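Side-chain contacts in SsfX3 (Streptomyces sp. SF2575, PDB 3SKV), which probably transfers a salicylyl group onto a tetracycline intermediate during antibiotic biosynthesis, using a GDSL/SGNH-type acyltransferase domain joined to a jelly-roll domain: residues R61-D66 and A237-D242; I286-S291 and K317-L322. The protein carries 1 engineered substitution. One frame throughout, in Å; residues are numbered along the deposited sequence.

Contact 1: residues R61-D66 and A237-D242; sequences RAPHED and ARLIRD
Leu239 holds its CG anti to the backbone N (chi1 -171°), and a chi2 of 51° turns the isopropyl fork so that its two methyls settle on different residues of the loop 61-66. CD1 takes the Pro63 side, 3.8 Å from Pro63 CD, with CG of the same pyrrolidine ring slightly farther off. CD2 serves the two preceding residues: it lies 3.9 Å from the carbonyl Arg61 O and leans on Ala62, 4.1 Å from its CA and 4.2 Å from its CB. No hydrogen bond links the two segments, and the contact, which buries 106 Å² in all, rests on van der Waals packing around this one leucine. With an alanine here both methyls are gone, and Pro63 and Ala62 would probably lose this apolar partner on the helix, a gap opening between loop and helix.

Charged groups keep apart from this apolar patch. On the helix, Arg241 grips the carboxylate of Asp242 side-on: its NE reaches Asp242 OD1 at 2.9 Å from above the carboxylate plane, while its NH2 meets Asp242 OD2 at 3.0 Å along a nearly straight line (173°). Arg61 sends its guanidinium away from the helix, to the carbonyls of Gln81 and Ser222.

The loop follows strand 56-60 of the N-terminal domain, and helix 234-242 belongs to the GDSL domain, so the contact forms part of the interface between the two. Leu239 also touches Leu223 of strand 219-223, while Ile240 packs on strand 187-192.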
ATOM      1  N   ARG A  61       5.393  -8.208   0.957  1.00 27.09           N
ATOM      2  CA  ARG A  61       4.927  -7.490  -0.227  1.00 27.20           C
ATOM      3  C   ARG A  61       5.908  -7.619  -1.410  1.00 33.10           C
ATOM      4  O   ARG A  61       5.897  -6.822  -2.325  1.00 33.57           O
ATOM      5  CB  ARG A  61       4.555  -6.052   0.111  1.00 26.01           C
ATOM      6  CG  ARG A  61       3.276  -5.984   0.933  1.00 33.41           C
ATOM      7  CD  ARG A  61       2.810  -4.560   1.035  1.00 35.86           C
ATOM      8  NE  ARG A  61       3.736  -3.771   1.830  1.00 39.10           N
ATOM      9  CZ  ARG A  61       4.146  -2.545   1.530  1.00 45.67           C
ATOM     10  NH1 ARG A  61       3.677  -1.926   0.450  1.00 31.33           N
ATOM     11  NH2 ARG A  61       5.023  -1.925   2.305  1.00 27.59           N
ATOM     12  N   ALA A  62       6.712  -8.677  -1.396  1.00 31.92           N
ATOM     13  CA  ALA A  62       7.665  -9.091  -2.428  1.00 33.72           C
ATOM     14  C   ALA A  62       7.990 -10.585  -2.170  1.00 36.58           C
ATOM     15  O   ALA A  62       7.702 -11.036  -1.060  1.00 36.45           O
ATOM     16  CB  ALA A  62       8.926  -8.254  -2.348  1.00 35.49           C
ATOM     17  N   PRO A  63       8.532 -11.384  -3.141  1.00 31.06           N
ATOM     18  CA  PRO A  63       8.812 -12.820  -2.853  1.00 29.46           C
ATOM     19  C   PRO A  63       9.925 -12.922  -1.817  1.00 32.19           C
ATOM     20  O   PRO A  63      11.039 -12.563  -2.150  1.00 33.61           O
ATOM     21  CB  PRO A  63       9.256 -13.387  -4.212  1.00 31.28           C
ATOM     22  CG  PRO A  63       8.867 -12.372  -5.206  1.00 36.45           C
ATOM     23  CD  PRO A  63       8.887 -11.043  -4.531  1.00 32.03           C
ATOM     24  N   HIS A  64       9.625 -13.347  -0.574  1.00 26.16           N
ATOM     25  CA  HIS A  64      10.565 -13.370   0.547  1.00 27.50           C
ATOM     26  C   HIS A  64      11.885 -14.076   0.293  1.00 34.65           C
ATOM     27  O   HIS A  64      12.916 -13.636   0.795  1.00 35.34           O
ATOM     28  CB  HIS A  64       9.895 -13.870   1.851  1.00 27.82           C
ATOM     29  CG  HIS A  64       9.476 -15.306   1.805  1.00 30.74           C
ATOM     30  ND1 HIS A  64      10.328 -16.315   2.220  1.00 33.25           N
ATOM     31  CD2 HIS A  64       8.313 -15.856   1.374  1.00 31.73           C
ATOM     32  CE1 HIS A  64       9.659 -17.444   2.038  1.00 32.72           C
ATOM     33  NE2 HIS A  64       8.439 -17.218   1.527  1.00 32.27           N
ATOM     34  N   GLU A  65      11.848 -15.166  -0.478  1.00 33.22           N
ATOM     35  CA  GLU A  65      13.016 -15.974  -0.870  1.00 34.87           C
ATOM     36  C   GLU A  65      14.011 -15.187  -1.764  1.00 38.35           C
ATOM     37  O   GLU A  65      15.207 -15.460  -1.734  1.00 38.94           O
ATOM     38  CB  GLU A  65      12.568 -17.304  -1.527  1.00 36.72           C
ATOM     39  CG  GLU A  65      11.664 -17.161  -2.758  1.00 58.68           C
ATOM     40  CD  GLU A  65      10.169 -16.946  -2.538  1.00 84.20           C
ATOM     41  OE1 GLU A  65       9.784 -15.861  -2.049  1.00 61.18           O
ATOM     42  OE2 GLU A  65       9.379 -17.851  -2.894  1.00 84.77           O
ATOM     43  N   ASP A  66      13.517 -14.167  -2.484  1.00 34.00           N
ATOM     44  CA  ASP A  66      14.287 -13.321  -3.395  1.00 35.00           C
ATOM     45  C   ASP A  66      14.446 -11.896  -2.898  1.00 36.25           C
ATOM     46  O   ASP A  66      14.787 -11.040  -3.703  1.00 36.01           O
ATOM     47  CB  ASP A  66      13.585 -13.270  -4.775  1.00 37.80           C
ATOM     48  CG  ASP A  66      13.373 -14.592  -5.474  1.00 51.01           C
ATOM     49  OD1 ASP A  66      14.227 -15.496  -5.312  1.00 56.14           O
ATOM     50  OD2 ASP A  66      12.396 -14.700  -6.238  1.00 53.85           O
ATOM     51  N   ALA A 237       9.062  -3.871 -11.683  1.00 21.24           N
ATOM     52  CA  ALA A 237       8.312  -4.011 -12.935  1.00 20.75           C
ATOM     53  C   ALA A 237       8.031  -5.501 -13.197  1.00 26.20           C
ATOM     54  O   ALA A 237       6.923  -5.850 -13.621  1.00 26.33           O
ATOM     55  CB  ALA A 237       9.104  -3.426 -14.091  1.00 21.25           C
ATOM     56  N   ARG A 238       9.047  -6.374 -12.958  1.00 23.46           N
ATOM     57  CA  ARG A 238       8.921  -7.833 -13.092  1.00 23.56           C
ATOM     58  C   ARG A 238       7.892  -8.375 -12.093  1.00 27.63           C
ATOM     59  O   ARG A 238       7.114  -9.255 -12.436  1.00 28.43           O
ATOM     60  CB  ARG A 238      10.265  -8.509 -12.883  1.00 23.43           C
ATOM     61  CG  ARG A 238      11.279  -8.235 -14.014  1.00 30.11           C
ATOM     62  CD  ARG A 238      12.634  -8.858 -13.710  1.00 18.59           C
ATOM     63  NE  ARG A 238      12.637 -10.286 -14.010  1.00 34.16           N
ATOM     64  CZ  ARG A 238      12.533 -11.266 -13.118  1.00 45.54           C
ATOM     65  NH1 ARG A 238      12.442 -10.988 -11.822  1.00 33.22           N
ATOM     66  NH2 ARG A 238      12.539 -12.530 -13.511  1.00 33.83           N
ATOM     67  N   LEU A 239       7.885  -7.834 -10.857  1.00 23.63           N
ATOM     68  CA  LEU A 239       6.944  -8.183  -9.808  1.00 22.88           C
ATOM     69  C   LEU A 239       5.512  -7.821 -10.252  1.00 27.98           C
ATOM     70  O   LEU A 239       4.639  -8.688 -10.247  1.00 28.90           O
ATOM     71  CB  LEU A 239       7.319  -7.479  -8.485  1.00 22.98           C
ATOM     72  CG  LEU A 239       6.542  -7.899  -7.223  1.00 26.97           C
ATOM     73  CD1 LEU A 239       6.546  -9.414  -7.045  1.00 27.10           C
ATOM     74  CD2 LEU A 239       7.116  -7.284  -6.017  1.00 30.44           C
ATOM     75  N   ILE A 240       5.293  -6.574 -10.682  1.00 23.43           N
ATOM     76  CA  ILE A 240       4.004  -6.110 -11.180  1.00 23.15           C
ATOM     77  C   ILE A 240       3.510  -7.009 -12.317  1.00 28.05           C
ATOM     78  O   ILE A 240       2.347  -7.426 -12.305  1.00 29.28           O
ATOM     79  CB  ILE A 240       4.067  -4.625 -11.594  1.00 25.06           C
ATOM     80  CG1 ILE A 240       4.329  -3.725 -10.361  1.00 23.10           C
ATOM     81  CG2 ILE A 240       2.775  -4.216 -12.334  1.00 25.72           C
ATOM     82  CD1 ILE A 240       4.730  -2.293 -10.648  1.00 23.00           C
ATOM     83  N   ARG A 241       4.400  -7.313 -13.279  1.00 22.36           N
ATOM     84  CA  ARG A 241       4.130  -8.164 -14.430  1.00 22.19           C
ATOM     85  C   ARG A 241       3.652  -9.558 -13.984  1.00 27.68           C
ATOM     86  O   ARG A 241       2.748 -10.125 -14.609  1.00 26.14           O
ATOM     87  CB  ARG A 241       5.424  -8.311 -15.256  1.00 22.97           C
ATOM     88  CG  ARG A 241       5.295  -9.194 -16.480  1.00 21.12           C
ATOM     89  CD  ARG A 241       6.612  -9.713 -17.000  1.00 16.26           C
ATOM     90  NE  ARG A 241       7.311 -10.496 -15.993  1.00 25.75           N
ATOM     91  CZ  ARG A 241       8.593 -10.824 -16.064  1.00 34.36           C
ATOM     92  NH1 ARG A 241       9.345 -10.392 -17.073  1.00 20.36           N
ATOM     93  NH2 ARG A 241       9.148 -11.543 -15.102  1.00 25.28           N
ATOM     94  N   ASP A 242       4.282 -10.108 -12.917  1.00 24.95           N
ATOM     95  CA  ASP A 242       3.989 -11.443 -12.421  1.00 25.84           C
ATOM     96  C   ASP A 242       2.830 -11.519 -11.408  1.00 30.02           C
ATOM     97  O   ASP A 242       2.451 -12.599 -10.979  1.00 32.34           O
ATOM     98  CB  ASP A 242       5.289 -12.116 -11.933  1.00 28.61           C
ATOM     99  CG  ASP A 242       6.365 -12.276 -13.024  1.00 37.44           C
ATOM    100  OD1 ASP A 242       5.996 -12.436 -14.213  1.00 35.62           O
ATOM    101  OD2 ASP A 242       7.573 -12.225 -12.686  1.00 41.53           O
TER

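Contact 2: residues I286-S291 and K317-L322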
ATOM      1  N   ILE A 286      -2.822   1.164 -17.448  1.00 26.34           N
ATOM      2  CA  ILE A 286      -1.632   1.599 -16.720  1.00 24.47           C
ATOM      3  C   ILE A 286      -1.718   3.115 -16.622  1.00 30.21           C
ATOM      4  O   ILE A 286      -1.806   3.820 -17.648  1.00 30.79           O
ATOM      5  CB  ILE A 286      -0.285   1.135 -17.354  1.00 26.83           C
ATOM      6  CG1 ILE A 286      -0.158  -0.417 -17.373  1.00 26.21           C
ATOM      7  CG2 ILE A 286       0.914   1.783 -16.597  1.00 26.50           C
ATOM      8  CD1 ILE A 286       1.023  -0.899 -18.170  1.00 36.51           C
ATOM      9  N   VAL A 287      -1.735   3.611 -15.385  1.00 25.59           N
ATOM     10  CA  VAL A 287      -1.806   5.028 -15.098  1.00 24.05           C
ATOM     11  C   VAL A 287      -0.436   5.496 -14.685  1.00 28.17           C
ATOM     12  O   VAL A 287       0.113   5.073 -13.667  1.00 27.40           O
ATOM     13  CB  VAL A 287      -2.915   5.353 -14.073  1.00 25.41           C
ATOM     14  CG1 VAL A 287      -2.956   6.827 -13.781  1.00 23.99           C
ATOM     15  CG2 VAL A 287      -4.263   4.872 -14.580  1.00 25.97           C
ATOM     16  N   LEU A 288       0.127   6.344 -15.526  1.00 27.44           N
ATOM     17  CA  LEU A 288       1.446   6.952 -15.364  1.00 27.32           C
ATOM     18  C   LEU A 288       1.277   8.285 -14.661  1.00 31.71           C
ATOM     19  O   LEU A 288       0.795   9.272 -15.237  1.00 31.20           O
ATOM     20  CB  LEU A 288       2.049   7.132 -16.746  1.00 28.20           C
ATOM     21  CG  LEU A 288       3.240   6.262 -17.061  1.00 33.41           C
ATOM     22  CD1 LEU A 288       3.078   4.814 -16.572  1.00 31.62           C
ATOM     23  CD2 LEU A 288       3.553   6.322 -18.518  1.00 36.18           C
ATOM     24  N   GLY A 289       1.598   8.262 -13.384  1.00 27.03           N
ATOM     25  CA  GLY A 289       1.432   9.419 -12.528  1.00 25.96           C
ATOM     26  C   GLY A 289       2.697  10.203 -12.315  1.00 27.43           C
ATOM     27  O   GLY A 289       3.728   9.645 -11.957  1.00 26.12           O
ATOM     28  N   SER A 290       2.619  11.510 -12.541  1.00 23.29           N
ATOM     29  CA  SER A 290       3.728  12.387 -12.240  1.00 23.42           C
ATOM     30  C   SER A 290       3.613  12.621 -10.753  1.00 28.83           C
ATOM     31  O   SER A 290       2.522  12.501 -10.183  1.00 27.51           O
ATOM     32  CB  SER A 290       3.633  13.703 -13.010  1.00 24.98           C
ATOM     33  OG  SER A 290       2.401  14.352 -12.782  1.00 29.79           O
ATOM     34  N   SER A 291       4.719  12.933 -10.119  1.00 26.82           N
ATOM     35  CA  SER A 291       4.701  13.198  -8.695  1.00 26.62           C
ATOM     36  C   SER A 291       3.707  14.295  -8.249  1.00 31.51           C
ATOM     37  O   SER A 291       3.471  15.322  -8.916  1.00 30.27           O
ATOM     38  CB  SER A 291       6.107  13.509  -8.213  1.00 30.29           C
ATOM     39  OG  SER A 291       6.873  12.320  -8.319  1.00 43.44           O
ATOM     40  N   LYS A 317       5.798  12.989 -21.506  1.00 35.56           N
ATOM     41  CA  LYS A 317       6.383  12.635 -22.797  1.00 35.79           C
ATOM     42  C   LYS A 317       6.341  11.150 -23.094  1.00 38.23           C
ATOM     43  O   LYS A 317       6.002  10.786 -24.225  1.00 39.46           O
ATOM     44  CB  LYS A 317       7.799  13.213 -22.977  1.00 40.06           C
ATOM     45  CG  LYS A 317       7.796  14.716 -23.300  1.00 54.95           C
ATOM     46  CD  LYS A 317       9.198  15.245 -23.614  1.00 60.86           C
ATOM     47  CE  LYS A 317       9.227  16.755 -23.761  1.00 69.97           C
ATOM     48  NZ  LYS A 317       8.692  17.221 -25.073  1.00 74.33           N
ATOM     49  N   VAL A 318       6.653  10.297 -22.087  1.00 31.21           N
ATOM     50  CA  VAL A 318       6.652   8.833 -22.219  1.00 30.37           C
ATOM     51  C   VAL A 318       5.225   8.318 -22.472  1.00 32.83           C
ATOM     52  O   VAL A 318       5.016   7.470 -23.349  1.00 32.10           O
ATOM     53  CB  VAL A 318       7.327   8.154 -20.995  1.00 33.25           C
ATOM     54  CG1 VAL A 318       7.030   6.649 -20.926  1.00 31.88           C
ATOM     55  CG2 VAL A 318       8.821   8.419 -20.991  1.00 32.67           C
ATOM     56  N   ALA A 319       4.253   8.871 -21.738  1.00 29.11           N
ATOM     57  CA  ALA A 319       2.847   8.518 -21.875  1.00 29.45           C
ATOM     58  C   ALA A 319       2.362   8.827 -23.292  1.00 34.40           C
ATOM     59  O   ALA A 319       1.736   7.971 -23.911  1.00 34.26           O
ATOM     60  CB  ALA A 319       2.028   9.282 -20.852  1.00 29.94           C
ATOM     61  N   GLU A 320       2.723  10.006 -23.830  1.00 31.44           N
ATOM     62  CA  GLU A 320       2.364  10.402 -25.184  1.00 33.76           C
ATOM     63  C   GLU A 320       3.057   9.488 -26.214  1.00 37.80           C
ATOM     64  O   GLU A 320       2.425   9.081 -27.184  1.00 39.87           O
ATOM     65  CB  GLU A 320       2.732  11.878 -25.443  1.00 36.86           C
ATOM     66  CG  GLU A 320       1.854  12.905 -24.738  1.00 54.09           C
ATOM     67  CD  GLU A 320       2.311  14.363 -24.744  1.00 91.26           C
ATOM     68  OE1 GLU A 320       3.423  14.657 -25.250  1.00 89.54           O
ATOM     69  OE2 GLU A 320       1.554  15.216 -24.219  1.00 87.34           O
ATOM     70  N   LEU A 321       4.337   9.146 -25.979  1.00 31.64           N
ATOM     71  CA  LEU A 321       5.125   8.285 -26.857  1.00 31.36           C
ATOM     72  C   LEU A 321       4.536   6.870 -26.951  1.00 32.80           C
ATOM     73  O   LEU A 321       4.336   6.367 -28.047  1.00 31.23           O
ATOM     74  CB  LEU A 321       6.596   8.280 -26.412  1.00 31.51           C
ATOM     75  CG  LEU A 321       7.541   7.363 -27.193  1.00 37.90           C
ATOM     76  CD1 LEU A 321       8.043   8.019 -28.442  1.00 38.47           C
ATOM     77  CD2 LEU A 321       8.682   6.867 -26.327  1.00 39.93           C
ATOM     78  N   LEU A 322       4.207   6.259 -25.809  1.00 30.69           N
ATOM     79  CA  LEU A 322       3.596   4.933 -25.752  1.00 30.79           C
ATOM     80  C   LEU A 322       2.227   4.907 -26.461  1.00 38.49           C
ATOM     81  O   LEU A 322       1.956   3.992 -27.244  1.00 39.66           O
ATOM     82  CB  LEU A 322       3.465   4.497 -24.287  1.00 29.33           C
ATOM     83  CG  LEU A 322       4.604   3.698 -23.631  1.00 32.30           C
ATOM     84  CD1 LEU A 322       5.946   3.959 -24.267  1.00 33.04           C
ATOM     85  CD2 LEU A 322       4.656   3.974 -22.179  1.00 30.15           C
TER
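The apolar contacts across this pair all converge on one methyl, Leu288 CD2. It sits 4.1 Å from Ala319 CB, 4.2 Å from Val318 CG1 and, more loosely, 4.5 Å from Leu322 CD2. Val318 and Leu322 are one helical turn apart with Ala319 beside them, and the leucine methyl is set against all three. The small side chain of Ala319 is consistent with the close approach here, the CA atoms of Leu288 and Ala319 being 6.8 Å apart. The torsions of Leu288 (chi1 -112°, off the staggered positions) carry CD2 to the helix.

Hydrogen bonds play no part between the segments: the helix bonds along itself, as from Leu322 N to Val318 O, whereas strand 286-290 pairs with both neighbouring strands of the parallel sheet. The helix runs roughly antiparallel to the strand, at 154° with axes 9.6 Å apart, as the returning helix of the beta-alpha-beta unit that leads to strand 330-333.

Beyond these segments, Arg312 of the same helix bonds to Ser291 O. With hydrocarbon alone between the two segments, no polar pair joins them, and the fit of side chains around Leu288 probably seats this part of the helix.

How the contacts relate
Contact 1 joins the N-terminal domain to the GDSL domain, whereas contact 2 lies wholly within the latter, between its central sheet and a covering helix. Their centres are 22 Å apart and their nearest atoms about 7 Å apart, without touching. Helix 266-278 connects them: its Phe273 and Ile277 meet Ile240, next to Leu239 in the segment 237-242, while its Val271 and Val274 meet Val318 and Leu322 of contact 2. Contact 1 lies near the 219-223 edge of the parallel sheet and contact 2 nearer the 330-333 edge. As in related GDSL enzymes, the active site is probably formed at the C-terminal ends of the sheet strands, the end at which Ser291 follows strand 286-290.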